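Local coordinates for enoyl-CoA hydratase (Mycobacterium avium subsp. paratuberculosis, PDB 4LK5), which probably catalyses the hydration of 2-enoyl-CoA thioesters to 3-hydroxyacyl-CoA, at residues A177-A182 and D255-R260; V143-A148 and A160-A165. All coordinates share one frame; numbering follows the deposited sequence.

How the interactions relate
Along the chain the two contacts come in series, interaction 2 closing before interaction 1 opens. Helix 143-150 runs into strand 153-157 of the six-stranded sheet, and the chain then returns through strand 161-163, whose end folds back on the helix to close the short loop of interaction 2. Helix 177-185 follows, and after a long, mainly helical passage helix 254-269 comes back to it in interaction 1. The centres lie 14 Å apart, yet the contacts touch: A177 CB is 3.4 Å from S146 OG. Helix 177-185 thus joins the buried helix 143-150 to the C-terminal helices.

Interaction 1: residues A177-A182 and D255-R260; sequences ASALVA and DPALQR
A257 turns its methyl group toward helix 177-185 and meets two consecutive residues there, S178 and A179. Its CB lies 3.5 Å from S178 OG, a contact between methyl and hydroxyl, and 4.0 Å from A179 CB, where the A257 methyl comes end-on against the flank of the A179 methyl. With such short side chains at the centre, the backbones come close, and the CA atoms of A179 and A257 are 6.3 Å apart.

The serine gives the contact its polar side. Its chi1 of 64° sets OG between the backbone N and the carbonyl carbon of its own residue and carries the hydroxyl out toward the facing helix. There OG hydrogen-bonds the carboxylate of E261, one residue beyond 255-260, which links the two helices directly. It also accepts a hydrogen bond from a water at 2.8 Å. The same water accepts from R260 NH1 at 2.9 Å and so adds a second, indirect bridge between the segments. R260 reaches this water by running back along its own helix, and P256 O lies 3.6 Å above its guanidinium plane, offset toward the rim. The nearby positive charge and the E261 carboxylate probably polarise the hydroxyl and the water between them.

S178 and R260 also pack on I246 and A248 of the second subunit, while D255 is held by a salt bridge to R123. The arrangement is a close helix-helix packing through small residues, joining the crotonase core to its C-terminal helical region beside a subunit interface.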
ATOM      1  N   ALA C 177      -2.115 -12.520  -7.812  1.00 31.50           N
ATOM      2  CA  ALA C 177      -2.466 -11.161  -8.183  1.00 33.32           C
ATOM      3  C   ALA C 177      -3.456 -10.452  -7.210  1.00 35.82           C
ATOM      4  O   ALA C 177      -3.342  -9.236  -7.026  1.00 38.06           O
ATOM      5  CB  ALA C 177      -3.027 -11.132  -9.598  1.00 32.05           C
ATOM      6  N   SER C 178      -4.391 -11.189  -6.587  1.00 34.73           N
ATOM      7  CA  SER C 178      -5.284 -10.603  -5.547  1.00 36.09           C
ATOM      8  C   SER C 178      -4.546 -10.065  -4.281  1.00 36.60           C
ATOM      9  O   SER C 178      -5.077  -9.214  -3.555  1.00 33.35           O
ATOM     10  CB  SER C 178      -6.422 -11.561  -5.167  1.00 40.01           C
ATOM     11  OG  SER C 178      -5.962 -12.759  -4.561  1.00 40.75           O
ATOM     12  N   ALA C 179      -3.302 -10.509  -4.065  1.00 35.18           N
ATOM     13  CA  ALA C 179      -2.454 -10.024  -2.977  1.00 31.45           C
ATOM     14  C   ALA C 179      -1.318  -9.183  -3.527  1.00 32.21           C
ATOM     15  O   ALA C 179      -1.022  -8.092  -3.004  1.00 34.74           O
ATOM     16  CB  ALA C 179      -1.894 -11.200  -2.213  1.00 29.82           C
ATOM     17  N   LEU C 180      -0.696  -9.665  -4.600  1.00 32.67           N
ATOM     18  CA  LEU C 180       0.545  -9.057  -5.117  1.00 33.21           C
ATOM     19  C   LEU C 180       0.400  -7.650  -5.712  1.00 31.02           C
ATOM     20  O   LEU C 180       1.226  -6.784  -5.467  1.00 31.40           O
ATOM     21  CB  LEU C 180       1.185  -9.957  -6.157  1.00 32.16           C
ATOM     22  CG  LEU C 180       1.729 -11.261  -5.572  1.00 34.05           C
ATOM     23  CD1 LEU C 180       2.018 -12.282  -6.643  1.00 33.50           C
ATOM     24  CD2 LEU C 180       3.005 -11.002  -4.818  1.00 34.82           C
ATOM     25  N   VAL C 181      -0.612  -7.422  -6.518  1.00 25.60           N
ATOM     26  CA  VAL C 181      -0.811  -6.084  -7.001  1.00 27.19           C
ATOM     27  C   VAL C 181      -1.069  -5.027  -5.875  1.00 27.27           C
ATOM     28  O   VAL C 181      -0.400  -3.983  -5.819  1.00 25.10           O
ATOM     29  CB  VAL C 181      -1.938  -6.064  -8.017  1.00 28.49           C
ATOM     30  CG1 VAL C 181      -2.103  -4.681  -8.599  1.00 28.53           C
ATOM     31  CG2 VAL C 181      -1.626  -7.062  -9.123  1.00 30.27           C
ATOM     32  N   ALA C 182      -1.992  -5.302  -4.972  1.00 26.47           N
ATOM     33  CA  ALA C 182      -2.302  -4.382  -3.864  1.00 27.86           C
ATOM     34  C   ALA C 182      -1.103  -4.161  -2.961  1.00 29.34           C
ATOM     35  O   ALA C 182      -0.910  -3.070  -2.444  1.00 36.03           O
ATOM     36  CB  ALA C 182      -3.440  -4.930  -3.033  1.00 28.35           C
ATOM     37  N   ASP C 255      -0.310 -16.848   0.467  1.00 35.66           N
ATOM     38  CA  ASP C 255      -0.817 -18.223   0.564  1.00 38.30           C
ATOM     39  C   ASP C 255      -2.373 -18.383   0.585  1.00 37.86           C
ATOM     40  O   ASP C 255      -2.940 -19.194  -0.182  1.00 37.75           O
ATOM     41  CB  ASP C 255      -0.183 -18.964   1.746  1.00 36.49           C
ATOM     42  CG  ASP C 255       1.154 -19.643   1.366  1.00 41.04           C
ATOM     43  OD1 ASP C 255       1.409 -19.824   0.147  1.00 38.69           O
ATOM     44  OD2 ASP C 255       1.955 -19.978   2.287  1.00 41.32           O
ATOM     45  N   PRO C 256      -3.044 -17.657   1.485  1.00 34.38           N
ATOM     46  CA  PRO C 256      -4.492 -17.640   1.464  1.00 31.03           C
ATOM     47  C   PRO C 256      -5.037 -17.188   0.110  1.00 31.40           C
ATOM     48  O   PRO C 256      -6.003 -17.754  -0.397  1.00 32.94           O
ATOM     49  CB  PRO C 256      -4.842 -16.626   2.542  1.00 31.87           C
ATOM     50  CG  PRO C 256      -3.660 -16.590   3.472  1.00 33.35           C
ATOM     51  CD  PRO C 256      -2.473 -16.920   2.639  1.00 34.57           C
ATOM     52  N   ALA C 257      -4.417 -16.188  -0.487  1.00 27.69           N
ATOM     53  CA  ALA C 257      -4.845 -15.763  -1.793  1.00 27.68           C
ATOM     54  C   ALA C 257      -4.760 -16.900  -2.782  1.00 30.52           C
ATOM     55  O   ALA C 257      -5.724 -17.136  -3.511  1.00 33.39           O
ATOM     56  CB  ALA C 257      -4.028 -14.579  -2.284  1.00 26.76           C
ATOM     57  N   LEU C 258      -3.627 -17.609  -2.810  1.00 31.64           N
ATOM     58  CA  LEU C 258      -3.424 -18.670  -3.784  1.00 33.53           C
ATOM     59  C   LEU C 258      -4.454 -19.755  -3.635  1.00 36.69           C
ATOM     60  O   LEU C 258      -4.906 -20.316  -4.618  1.00 39.95           O
ATOM     61  CB  LEU C 258      -2.049 -19.288  -3.672  1.00 32.73           C
ATOM     62  CG  LEU C 258      -0.965 -18.317  -4.091  1.00 32.78           C
ATOM     63  CD1 LEU C 258       0.388 -18.860  -3.634  1.00 33.12           C
ATOM     64  CD2 LEU C 258      -0.990 -18.000  -5.570  1.00 30.85           C
ATOM     65  N   GLN C 259      -4.846 -20.019  -2.407  1.00 37.98           N
ATOM     66  CA  GLN C 259      -5.870 -21.002  -2.139  1.00 39.20           C
ATOM     67  C   GLN C 259      -7.197 -20.525  -2.694  1.00 39.57           C
ATOM     68  O   GLN C 259      -7.884 -21.282  -3.385  1.00 41.49           O
ATOM     69  CB  GLN C 259      -5.973 -21.220  -0.623  1.00 41.07           C
ATOM     70  CG  GLN C 259      -6.940 -22.316  -0.216  1.00 45.00           C
ATOM     71  CD  GLN C 259      -6.656 -23.661  -0.915  1.00 47.79           C
ATOM     72  OE1 GLN C 259      -5.611 -24.279  -0.677  1.00 43.37           O
ATOM     73  NE2 GLN C 259      -7.591 -24.113  -1.781  1.00 43.08           N
ATOM     74  N   ARG C 260      -7.562 -19.266  -2.410  1.00 37.94           N
ATOM     75  CA  ARG C 260      -8.876 -18.746  -2.810  1.00 36.08           C
ATOM     76  C   ARG C 260      -8.983 -18.752  -4.291  1.00 34.77           C
ATOM     77  O   ARG C 260     -10.038 -18.979  -4.811  1.00 33.60           O
ATOM     78  CB  ARG C 260      -9.096 -17.301  -2.435  1.00 42.78           C
ATOM     79  CG  ARG C 260      -9.486 -17.025  -1.015  1.00 47.28           C
ATOM     80  CD  ARG C 260      -9.330 -15.547  -0.719  1.00 46.24           C
ATOM     81  NE  ARG C 260      -8.964 -15.437   0.678  1.00 52.08           N
ATOM     82  CZ  ARG C 260      -7.897 -14.824   1.183  1.00 48.21           C
ATOM     83  NH1 ARG C 260      -7.004 -14.132   0.447  1.00 45.47           N
ATOM     84  NH2 ARG C 260      -7.759 -14.885   2.488  1.00 50.54           N
TER
HETATM   85  O   HOH W   1      -7.372 -13.087  -2.196  1.00 35.48           O

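Interaction 2: residues V143-A148 and A160-A165; sequences VGVSIA and AFFMLA
In the core of the crotonase fold, the start of helix 143-150 packs against strand 161-163 and the turn that ends it, with V145 as the side chain that carries the contact. It points toward the strand and spreads its two methyl groups over different partners. CG1, anti to the backbone N (chi1 171°), meets L164 CD2 at 3.7 Å. CG2, set beside the backbone N, reaches the strand itself: it lies 3.8 Å from both M163 N and M163 O, and 4.2 Å from F162 CD2. The methyl comes to the rim of the phenyl ring, near its plane, and so does not stack on a face.

L164 takes part through its far end. Its chi1 of -70° places CG anti to the carbonyl carbon; CD1 continues the extended chain, while CD2 branches off beside CA and meets the helix, also 3.9 Å from V145 CB. The two aliphatic side chains cross at about a right angle. L164 is the centre of an inverse gamma turn, which bends the chain just past the strand; its other methyl, CD1, packs on V181 of helix 177-185.

No hydrogen bond joins the two segments; the side chains meet by apolar packing, with one methyl also against the M163 backbone. Polar groups are met elsewhere: S146 OG bonds D174 O, and the backbone of M163 pairs with A140 and G142. F162 and V145 both touch A140 on strand 139-141, which thus borders the same apolar cluster. Helix and strands belong to the core of the crotonase fold, a spiral of repeated beta-beta-alpha units.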
ATOM      1  N   VAL C 143      -1.523 -13.875 -15.956  1.00 44.97           N
ATOM      2  CA  VAL C 143      -0.486 -14.363 -15.040  1.00 41.71           C
ATOM      3  C   VAL C 143       0.897 -13.908 -15.385  1.00 36.72           C
ATOM      4  O   VAL C 143       1.788 -14.093 -14.585  1.00 38.17           O
ATOM      5  CB  VAL C 143      -0.366 -15.900 -14.940  1.00 44.51           C
ATOM      6  CG1 VAL C 143      -1.279 -16.419 -13.857  1.00 45.35           C
ATOM      7  CG2 VAL C 143      -0.610 -16.565 -16.264  1.00 44.15           C
ATOM      8  N   GLY C 144       1.109 -13.392 -16.583  1.00 35.46           N
ATOM      9  CA  GLY C 144       2.405 -12.823 -16.910  1.00 35.03           C
ATOM     10  C   GLY C 144       2.685 -11.702 -15.916  1.00 35.84           C
ATOM     11  O   GLY C 144       3.800 -11.568 -15.378  1.00 34.16           O
ATOM     12  N   VAL C 145       1.636 -10.935 -15.629  1.00 33.62           N
ATOM     13  CA  VAL C 145       1.736  -9.832 -14.703  1.00 34.45           C
ATOM     14  C   VAL C 145       1.978 -10.372 -13.310  1.00 36.26           C
ATOM     15  O   VAL C 145       2.857  -9.877 -12.605  1.00 35.12           O
ATOM     16  CB  VAL C 145       0.482  -8.951 -14.740  1.00 34.07           C
ATOM     17  CG1 VAL C 145       0.514  -7.939 -13.627  1.00 35.30           C
ATOM     18  CG2 VAL C 145       0.363  -8.243 -16.083  1.00 34.04           C
ATOM     19  N   SER C 146       1.222 -11.400 -12.917  1.00 36.66           N
ATOM     20  CA  SER C 146       1.383 -11.966 -11.584  1.00 37.29           C
ATOM     21  C   SER C 146       2.801 -12.403 -11.369  1.00 35.68           C
ATOM     22  O   SER C 146       3.381 -12.149 -10.323  1.00 40.05           O
ATOM     23  CB  SER C 146       0.475 -13.158 -11.350  1.00 41.14           C
ATOM     24  OG  SER C 146      -0.875 -12.814 -11.592  1.00 46.03           O
ATOM     25  N   ILE C 147       3.375 -13.035 -12.368  1.00 35.00           N
ATOM     26  CA  ILE C 147       4.755 -13.506 -12.271  1.00 35.93           C
ATOM     27  C   ILE C 147       5.728 -12.369 -12.081  1.00 34.45           C
ATOM     28  O   ILE C 147       6.575 -12.430 -11.201  1.00 32.63           O
ATOM     29  CB  ILE C 147       5.094 -14.355 -13.500  1.00 35.81           C
ATOM     30  CG1 ILE C 147       4.403 -15.703 -13.316  1.00 34.45           C
ATOM     31  CG2 ILE C 147       6.581 -14.523 -13.694  1.00 34.47           C
ATOM     32  CD1 ILE C 147       4.043 -16.316 -14.627  1.00 37.14           C
ATOM     33  N   ALA C 148       5.594 -11.332 -12.894  1.00 37.18           N
ATOM     34  CA  ALA C 148       6.378 -10.111 -12.711  1.00 38.88           C
ATOM     35  C   ALA C 148       6.263  -9.572 -11.315  1.00 40.28           C
ATOM     36  O   ALA C 148       7.278  -9.249 -10.679  1.00 45.70           O
ATOM     37  CB  ALA C 148       5.930  -9.030 -13.676  1.00 40.79           C
ATOM     38  N   ALA C 160       6.735  -1.306 -22.696  1.00 53.14           N
ATOM     39  CA  ALA C 160       5.957  -2.235 -21.894  1.00 45.12           C
ATOM     40  C   ALA C 160       4.646  -1.680 -21.428  1.00 41.11           C
ATOM     41  O   ALA C 160       4.492  -0.486 -21.266  1.00 42.66           O
ATOM     42  CB  ALA C 160       6.764  -2.671 -20.690  1.00 43.04           C
ATOM     43  N   PHE C 161       3.696  -2.577 -21.208  1.00 42.83           N
ATOM     44  CA  PHE C 161       2.503  -2.267 -20.435  1.00 40.32           C
ATOM     45  C   PHE C 161       2.009  -3.487 -19.669  1.00 40.38           C
ATOM     46  O   PHE C 161       2.367  -4.624 -19.977  1.00 41.59           O
ATOM     47  CB  PHE C 161       1.378  -1.693 -21.294  1.00 42.01           C
ATOM     48  CG  PHE C 161       0.814  -2.663 -22.314  1.00 48.53           C
ATOM     49  CD1 PHE C 161      -0.142  -3.637 -21.938  1.00 48.44           C
ATOM     50  CD2 PHE C 161       1.226  -2.608 -23.657  1.00 46.12           C
ATOM     51  CE1 PHE C 161      -0.667  -4.530 -22.866  1.00 44.78           C
ATOM     52  CE2 PHE C 161       0.694  -3.492 -24.580  1.00 49.91           C
ATOM     53  CZ  PHE C 161      -0.251  -4.455 -24.186  1.00 48.65           C
ATOM     54  N   PHE C 162       1.158  -3.217 -18.684  1.00 38.82           N
ATOM     55  CA  PHE C 162       0.627  -4.219 -17.819  1.00 38.35           C
ATOM     56  C   PHE C 162      -0.888  -4.284 -17.914  1.00 41.14           C
ATOM     57  O   PHE C 162      -1.575  -3.270 -17.994  1.00 40.43           O
ATOM     58  CB  PHE C 162       1.079  -3.930 -16.386  1.00 36.69           C
ATOM     59  CG  PHE C 162       2.565  -3.971 -16.223  1.00 34.54           C
ATOM     60  CD1 PHE C 162       3.357  -2.877 -16.607  1.00 35.99           C
ATOM     61  CD2 PHE C 162       3.188  -5.099 -15.749  1.00 34.03           C
ATOM     62  CE1 PHE C 162       4.743  -2.918 -16.472  1.00 33.18           C
ATOM     63  CE2 PHE C 162       4.572  -5.148 -15.629  1.00 34.21           C
ATOM     64  CZ  PHE C 162       5.349  -4.060 -15.998  1.00 32.54           C
HETATM   65  N   MSE C 163      -1.420  -5.495 -17.922  1.00 43.67           N
HETATM   66  CA  MSE C 163      -2.861  -5.620 -17.914  1.00 45.33           C
HETATM   67  C   MSE C 163      -3.336  -6.911 -17.309  1.00 44.35           C
HETATM   68  O   MSE C 163      -3.055  -8.002 -17.814  1.00 47.26           O
HETATM   69  CB  MSE C 163      -3.410  -5.514 -19.324  1.00 45.83           C
HETATM   70  CG  MSE C 163      -4.918  -5.612 -19.158  1.00 50.95           C
HETATM   71 SE   MSE C 163      -5.746  -5.008 -20.806  1.00 60.17          SE
HETATM   72  CE  MSE C 163      -4.901  -6.415 -21.902  1.00 55.82           C
ATOM     73  N   LEU C 164      -4.095  -6.780 -16.228  1.00 41.72           N
ATOM     74  CA  LEU C 164      -4.746  -7.905 -15.626  1.00 41.08           C
ATOM     75  C   LEU C 164      -5.977  -8.263 -16.440  1.00 39.04           C
ATOM     76  O   LEU C 164      -7.080  -7.846 -16.118  1.00 31.77           O
ATOM     77  CB  LEU C 164      -5.159  -7.544 -14.223  1.00 43.51           C
ATOM     78  CG  LEU C 164      -4.010  -7.388 -13.249  1.00 45.13           C
ATOM     79  CD1 LEU C 164      -4.625  -7.208 -11.866  1.00 48.22           C
ATOM     80  CD2 LEU C 164      -3.102  -8.591 -13.267  1.00 46.23           C
ATOM     81  N   ALA C 165      -5.765  -9.075 -17.470  1.00 40.53           N
ATOM     82  CA  ALA C 165      -6.785  -9.358 -18.490  1.00 44.83           C
ATOM     83  C   ALA C 165      -7.875 -10.308 -18.044  1.00 42.31           C
ATOM     84  O   ALA C 165      -8.940 -10.339 -18.643  1.00 46.12           O
ATOM     85  CB  ALA C 165      -6.124  -9.908 -19.749  1.00 48.82           C
TER